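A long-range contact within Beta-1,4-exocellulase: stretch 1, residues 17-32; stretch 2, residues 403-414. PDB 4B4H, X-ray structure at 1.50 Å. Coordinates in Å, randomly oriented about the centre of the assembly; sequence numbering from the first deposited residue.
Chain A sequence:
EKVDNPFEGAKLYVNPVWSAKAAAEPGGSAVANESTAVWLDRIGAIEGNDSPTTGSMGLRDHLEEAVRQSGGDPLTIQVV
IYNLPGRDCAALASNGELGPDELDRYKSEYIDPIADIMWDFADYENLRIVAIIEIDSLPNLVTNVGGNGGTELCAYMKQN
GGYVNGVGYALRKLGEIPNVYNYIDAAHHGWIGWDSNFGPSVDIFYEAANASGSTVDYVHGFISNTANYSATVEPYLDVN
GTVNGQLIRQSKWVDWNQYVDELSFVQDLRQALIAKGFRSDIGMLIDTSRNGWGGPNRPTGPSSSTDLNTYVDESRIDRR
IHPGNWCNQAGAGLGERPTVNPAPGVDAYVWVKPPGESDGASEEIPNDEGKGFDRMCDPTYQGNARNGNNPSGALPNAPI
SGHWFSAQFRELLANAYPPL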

# COMPACT_ATOMS: atom_id res chain seq x y z
N VAL A 17 -19.50 0.64 6.40
CA VAL A 17 -19.70 -0.03 5.11
C VAL A 17 -18.90 -1.34 5.06
O VAL A 17 -19.48 -2.43 4.89
CB VAL A 17 -19.31 0.89 3.93
CG1 VAL A 17 -19.61 0.22 2.59
CG2 VAL A 17 -20.04 2.22 4.01
N TRP A 18 -17.58 -1.25 5.22
CA TRP A 18 -16.73 -2.44 5.23
C TRP A 18 -17.12 -3.42 6.31
O TRP A 18 -17.22 -4.62 6.06
CB TRP A 18 -15.24 -2.07 5.37
CG TRP A 18 -14.38 -3.31 5.47
CD1 TRP A 18 -13.95 -4.13 4.43
CD2 TRP A 18 -13.89 -3.96 6.69
NE1 TRP A 18 -13.23 -5.21 4.92
CE2 TRP A 18 -13.15 -5.15 6.26
CE3 TRP A 18 -13.97 -3.68 8.05
CZ2 TRP A 18 -12.54 -6.00 7.16
CZ3 TRP A 18 -13.35 -4.55 8.95
CH2 TRP A 18 -12.65 -5.67 8.51
N SER A 19 -17.35 -2.91 7.51
CA SER A 19 -17.69 -3.76 8.65
C SER A 19 -18.89 -4.68 8.37
O SER A 19 -18.89 -5.84 8.81
CB SER A 19 -17.96 -2.92 9.90
OG SER A 19 -18.21 -3.77 11.01
N ALA A 20 -19.89 -4.16 7.66
CA ALA A 20 -21.12 -4.89 7.39
C ALA A 20 -20.91 -6.06 6.44
O ALA A 20 -21.59 -7.08 6.53
CB ALA A 20 -22.20 -3.96 6.86
N LYS A 21 -19.93 -5.94 5.54
CA LYS A 21 -19.60 -7.04 4.63
C LYS A 21 -18.75 -8.13 5.30
O LYS A 21 -18.87 -9.30 4.97
CB LYS A 21 -18.89 -6.52 3.38
CG LYS A 21 -19.67 -5.47 2.63
CD LYS A 21 -18.84 -4.90 1.49
CE LYS A 21 -19.76 -4.35 0.41
NZ LYS A 21 -20.50 -3.14 0.85
N ALA A 22 -17.90 -7.71 6.24
CA ALA A 22 -17.03 -8.62 6.98
C ALA A 22 -17.84 -9.46 7.97
O ALA A 22 -17.70 -10.69 7.99
CB ALA A 22 -15.95 -7.83 7.70
N ALA A 23 -18.69 -8.79 8.74
CA ALA A 23 -19.54 -9.46 9.74
C ALA A 23 -20.54 -10.43 9.11
O ALA A 23 -21.01 -11.35 9.79
CB ALA A 23 -20.28 -8.44 10.60
N ALA A 24 -20.87 -10.21 7.84
CA ALA A 24 -21.83 -11.06 7.12
C ALA A 24 -21.24 -12.41 6.69
O ALA A 24 -21.99 -13.36 6.45
CB ALA A 24 -22.38 -10.34 5.91
N GLU A 25 -19.92 -12.48 6.56
CA GLU A 25 -19.26 -13.73 6.22
C GLU A 25 -19.13 -14.63 7.44
O GLU A 25 -18.92 -14.14 8.54
CB GLU A 25 -17.87 -13.46 5.65
CG GLU A 25 -17.89 -12.66 4.36
CD GLU A 25 -18.32 -13.49 3.16
OE1 GLU A 25 -18.45 -14.73 3.28
OE2 GLU A 25 -18.53 -12.89 2.09
N PRO A 26 -19.26 -15.95 7.24
CA PRO A 26 -19.08 -16.88 8.37
C PRO A 26 -17.79 -16.59 9.13
O PRO A 26 -16.70 -16.68 8.57
CB PRO A 26 -19.03 -18.26 7.70
CG PRO A 26 -19.79 -18.08 6.43
CD PRO A 26 -19.56 -16.66 5.99
N GLY A 27 -17.93 -16.20 10.39
CA GLY A 27 -16.79 -15.90 11.25
C GLY A 27 -16.19 -14.52 11.05
O GLY A 27 -15.23 -14.15 11.72
N GLY A 28 -16.78 -13.75 10.14
CA GLY A 28 -16.31 -12.40 9.83
C GLY A 28 -16.44 -11.40 10.96
O GLY A 28 -15.75 -10.39 10.96
N SER A 29 -17.32 -11.66 11.92
CA SER A 29 -17.49 -10.73 13.04
C SER A 29 -16.20 -10.53 13.84
O SER A 29 -15.98 -9.47 14.42
CB SER A 29 -18.64 -11.14 13.96
OG SER A 29 -18.31 -12.30 14.70
N ALA A 30 -15.34 -11.56 13.83
CA ALA A 30 -14.06 -11.56 14.54
C ALA A 30 -13.14 -10.42 14.11
O ALA A 30 -12.30 -9.96 14.88
CB ALA A 30 -13.36 -12.89 14.36
N VAL A 31 -13.31 -9.97 12.88
CA VAL A 31 -12.49 -8.88 12.36
C VAL A 31 -13.31 -7.69 11.88
O VAL A 31 -12.74 -6.72 11.42
CB VAL A 31 -11.54 -9.33 11.23
CG1 VAL A 31 -10.46 -10.25 11.78
CG2 VAL A 31 -12.31 -10.01 10.10
N ALA A 32 -14.63 -7.74 12.02
CA ALA A 32 -15.46 -6.67 11.47
C ALA A 32 -15.32 -5.33 12.21
O ALA A 32 -15.78 -4.31 11.70
CB ALA A 32 -16.92 -7.09 11.39
N HIS A 403 -14.93 -4.47 -5.23
CA HIS A 403 -16.16 -5.25 -5.05
C HIS A 403 -15.87 -6.39 -4.12
O HIS A 403 -14.76 -6.88 -4.07
CB HIS A 403 -16.65 -5.79 -6.39
CG HIS A 403 -17.38 -4.77 -7.23
ND1 HIS A 403 -18.41 -5.11 -8.03
CD2 HIS A 403 -17.22 -3.39 -7.35
CE1 HIS A 403 -18.87 -4.01 -8.65
NE2 HIS A 403 -18.16 -2.95 -8.23
N TRP A 404 -16.89 -6.82 -3.39
CA TRP A 404 -16.70 -7.86 -2.39
C TRP A 404 -16.29 -9.19 -3.00
O TRP A 404 -16.91 -9.65 -3.95
CB TRP A 404 -17.95 -8.02 -1.54
CG TRP A 404 -17.62 -8.78 -0.30
CD1 TRP A 404 -17.97 -10.09 0.01
CD2 TRP A 404 -16.79 -8.33 0.82
NE1 TRP A 404 -17.45 -10.45 1.22
CE2 TRP A 404 -16.73 -9.44 1.76
CE3 TRP A 404 -16.12 -7.15 1.12
CZ2 TRP A 404 -16.04 -9.35 2.96
CZ3 TRP A 404 -15.42 -7.07 2.32
CH2 TRP A 404 -15.39 -8.14 3.22
N PHE A 405 -15.25 -9.81 -2.45
CA PHE A 405 -14.71 -11.07 -2.98
C PHE A 405 -14.76 -12.11 -1.87
O PHE A 405 -13.83 -12.22 -1.07
CB PHE A 405 -13.27 -10.83 -3.47
CG PHE A 405 -12.68 -11.94 -4.30
CD1 PHE A 405 -13.41 -13.05 -4.70
CD2 PHE A 405 -11.35 -11.84 -4.70
CE1 PHE A 405 -12.82 -14.05 -5.47
CE2 PHE A 405 -10.75 -12.83 -5.46
CZ PHE A 405 -11.48 -13.95 -5.85
N SER A 406 -15.87 -12.87 -1.82
CA SER A 406 -16.16 -13.74 -0.68
C SER A 406 -15.19 -14.91 -0.54
O SER A 406 -14.66 -15.18 0.55
CB SER A 406 -17.61 -14.23 -0.72
OG SER A 406 -17.94 -14.88 0.50
N ALA A 407 -14.96 -15.63 -1.64
CA ALA A 407 -13.93 -16.66 -1.66
C ALA A 407 -12.60 -16.16 -1.08
O ALA A 407 -11.99 -16.83 -0.24
CB ALA A 407 -13.76 -17.23 -3.07
N GLN A 408 -12.17 -14.97 -1.48
CA GLN A 408 -10.93 -14.40 -0.96
C GLN A 408 -11.02 -14.02 0.52
O GLN A 408 -10.05 -14.21 1.25
CB GLN A 408 -10.50 -13.18 -1.78
CG GLN A 408 -9.06 -12.74 -1.56
CD GLN A 408 -8.81 -11.30 -1.98
OE1 GLN A 408 -9.70 -10.46 -1.94
NE2 GLN A 408 -7.57 -11.02 -2.37
N PHE A 409 -12.15 -13.48 0.94
CA PHE A 409 -12.29 -13.14 2.36
C PHE A 409 -12.24 -14.38 3.26
O PHE A 409 -11.54 -14.40 4.27
CB PHE A 409 -13.53 -12.30 2.66
CG PHE A 409 -13.66 -11.90 4.10
CD1 PHE A 409 -13.08 -10.71 4.57
CD2 PHE A 409 -14.36 -12.71 5.00
CE1 PHE A 409 -13.20 -10.35 5.91
CE2 PHE A 409 -14.47 -12.35 6.33
CZ PHE A 409 -13.90 -11.17 6.78
N ARG A 410 -13.00 -15.42 2.90
CA ARG A 410 -12.95 -16.68 3.66
C ARG A 410 -11.53 -17.26 3.76
O ARG A 410 -11.13 -17.74 4.83
CB ARG A 410 -13.90 -17.72 3.05
CG ARG A 410 -15.36 -17.38 3.24
CD ARG A 410 -16.24 -18.16 2.29
NE ARG A 410 -16.26 -19.60 2.54
CZ ARG A 410 -16.37 -20.53 1.59
NH1 ARG A 410 -16.44 -20.18 0.31
NH2 ARG A 410 -16.40 -21.82 1.91
N GLU A 411 -10.78 -17.23 2.67
CA GLU A 411 -9.39 -17.68 2.65
C GLU A 411 -8.50 -16.80 3.50
O GLU A 411 -7.71 -17.30 4.32
CB GLU A 411 -8.84 -17.74 1.23
CG GLU A 411 -7.44 -18.34 1.18
CD GLU A 411 -6.95 -18.59 -0.23
OE1 GLU A 411 -6.67 -17.61 -0.96
OE2 GLU A 411 -6.82 -19.78 -0.58
N LEU A 412 -8.61 -15.49 3.31
CA LEU A 412 -7.84 -14.54 4.11
C LEU A 412 -8.11 -14.77 5.58
O LEU A 412 -7.19 -14.75 6.38
CB LEU A 412 -8.15 -13.08 3.75
CG LEU A 412 -7.63 -12.55 2.39
CD1 LEU A 412 -8.28 -11.23 2.00
CD2 LEU A 412 -6.11 -12.44 2.32
N LEU A 413 -9.39 -14.98 5.90
CA LEU A 413 -9.81 -15.19 7.27
C LEU A 413 -9.25 -16.49 7.86
O LEU A 413 -8.80 -16.47 8.99
CB LEU A 413 -11.34 -15.18 7.36
CG LEU A 413 -11.95 -15.16 8.75
CD1 LEU A 413 -11.80 -13.78 9.37
CD2 LEU A 413 -13.42 -15.54 8.70
N ALA A 414 -9.27 -17.59 7.11
CA ALA A 414 -8.76 -18.86 7.64
C ALA A 414 -7.23 -18.88 7.76
O ALA A 414 -6.65 -19.63 8.56
CB ALA A 414 -9.25 -20.04 6.80

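A single carboxylate oxygen carries all the hydrogen bonding between these two stretches, which lie at least 378 residues apart in sequence where they touch. Glu25 OE2 accepts from Trp404 NE1 at 2.8 Å, with an N-H...O angle of 155°, and from Ser406 OG at 2.6 Å. Trp404 lies two residues before the helix and Ser406 is its first residue; one oxygen accepts from both the indole and the hydroxyl. Glu25, at the first position of a type II turn, reaches them with chi1 and chi2 both m: chi1 places CG, 3.6 Å from Phe409 CD2, and chi2 then turns the carboxylate about CB-CG. The same side chain thus supplies a polar end and an aliphatic middle to the contact.

Trp404 has the largest area covered by the opposing stretch, and its neighbours take different positions around the ring. The carboxylate oxygen lies at the edge, where the N-H points. Over one face sits Lys21 CB, 3.6 Å from the centroid of the six-membered ring and only 9° off its normal, a well-centred CH-pi contact. Lys21 CD also comes within 3.5 Å of Trp404 CE3, while the end of the lysine leads away, so the aliphatic part of the chain packs on the indole without burying the amine against it. Trp18 approaches from another side: its NE1 lies 3.9 Å from Trp404 CZ3, near the plane of the Trp404 ring. The planes of the two indoles meet at an oblique 58°, and Trp18 NE1 finds its hydrogen bond elsewhere in the structure.

One helical turn beyond Phe405, Phe409 and then Leu413 point toward stretch 1 and extend the contact with apolar surface. Phe409 CZ is 4.0 Å from Ala22 CB and 3.9 Å from Val31 CG2; that same valine methyl lies 3.9 Å from Leu413 CD1. The four-residue spacing puts both side chains on one side of the helix, and a small alanine together with a branched valine fits around the phenyl ring.

Between these partners, the chain of stretch 1 reverses through a type II turn from Glu25 to Gly28, closed by Gly28 N to Glu25 O at 2.7 Å. Gly27 has a phi of 81°, a value that by itself favours glycine. Leu413 CD2 packs on this backbone, 3.5 Å from Pro26 O and 3.8 Å from Gly27 C. The pattern reads as one shared polar anchor, a lysine-covered indole, and an apolar helix side against Ala22, the turn and Val31.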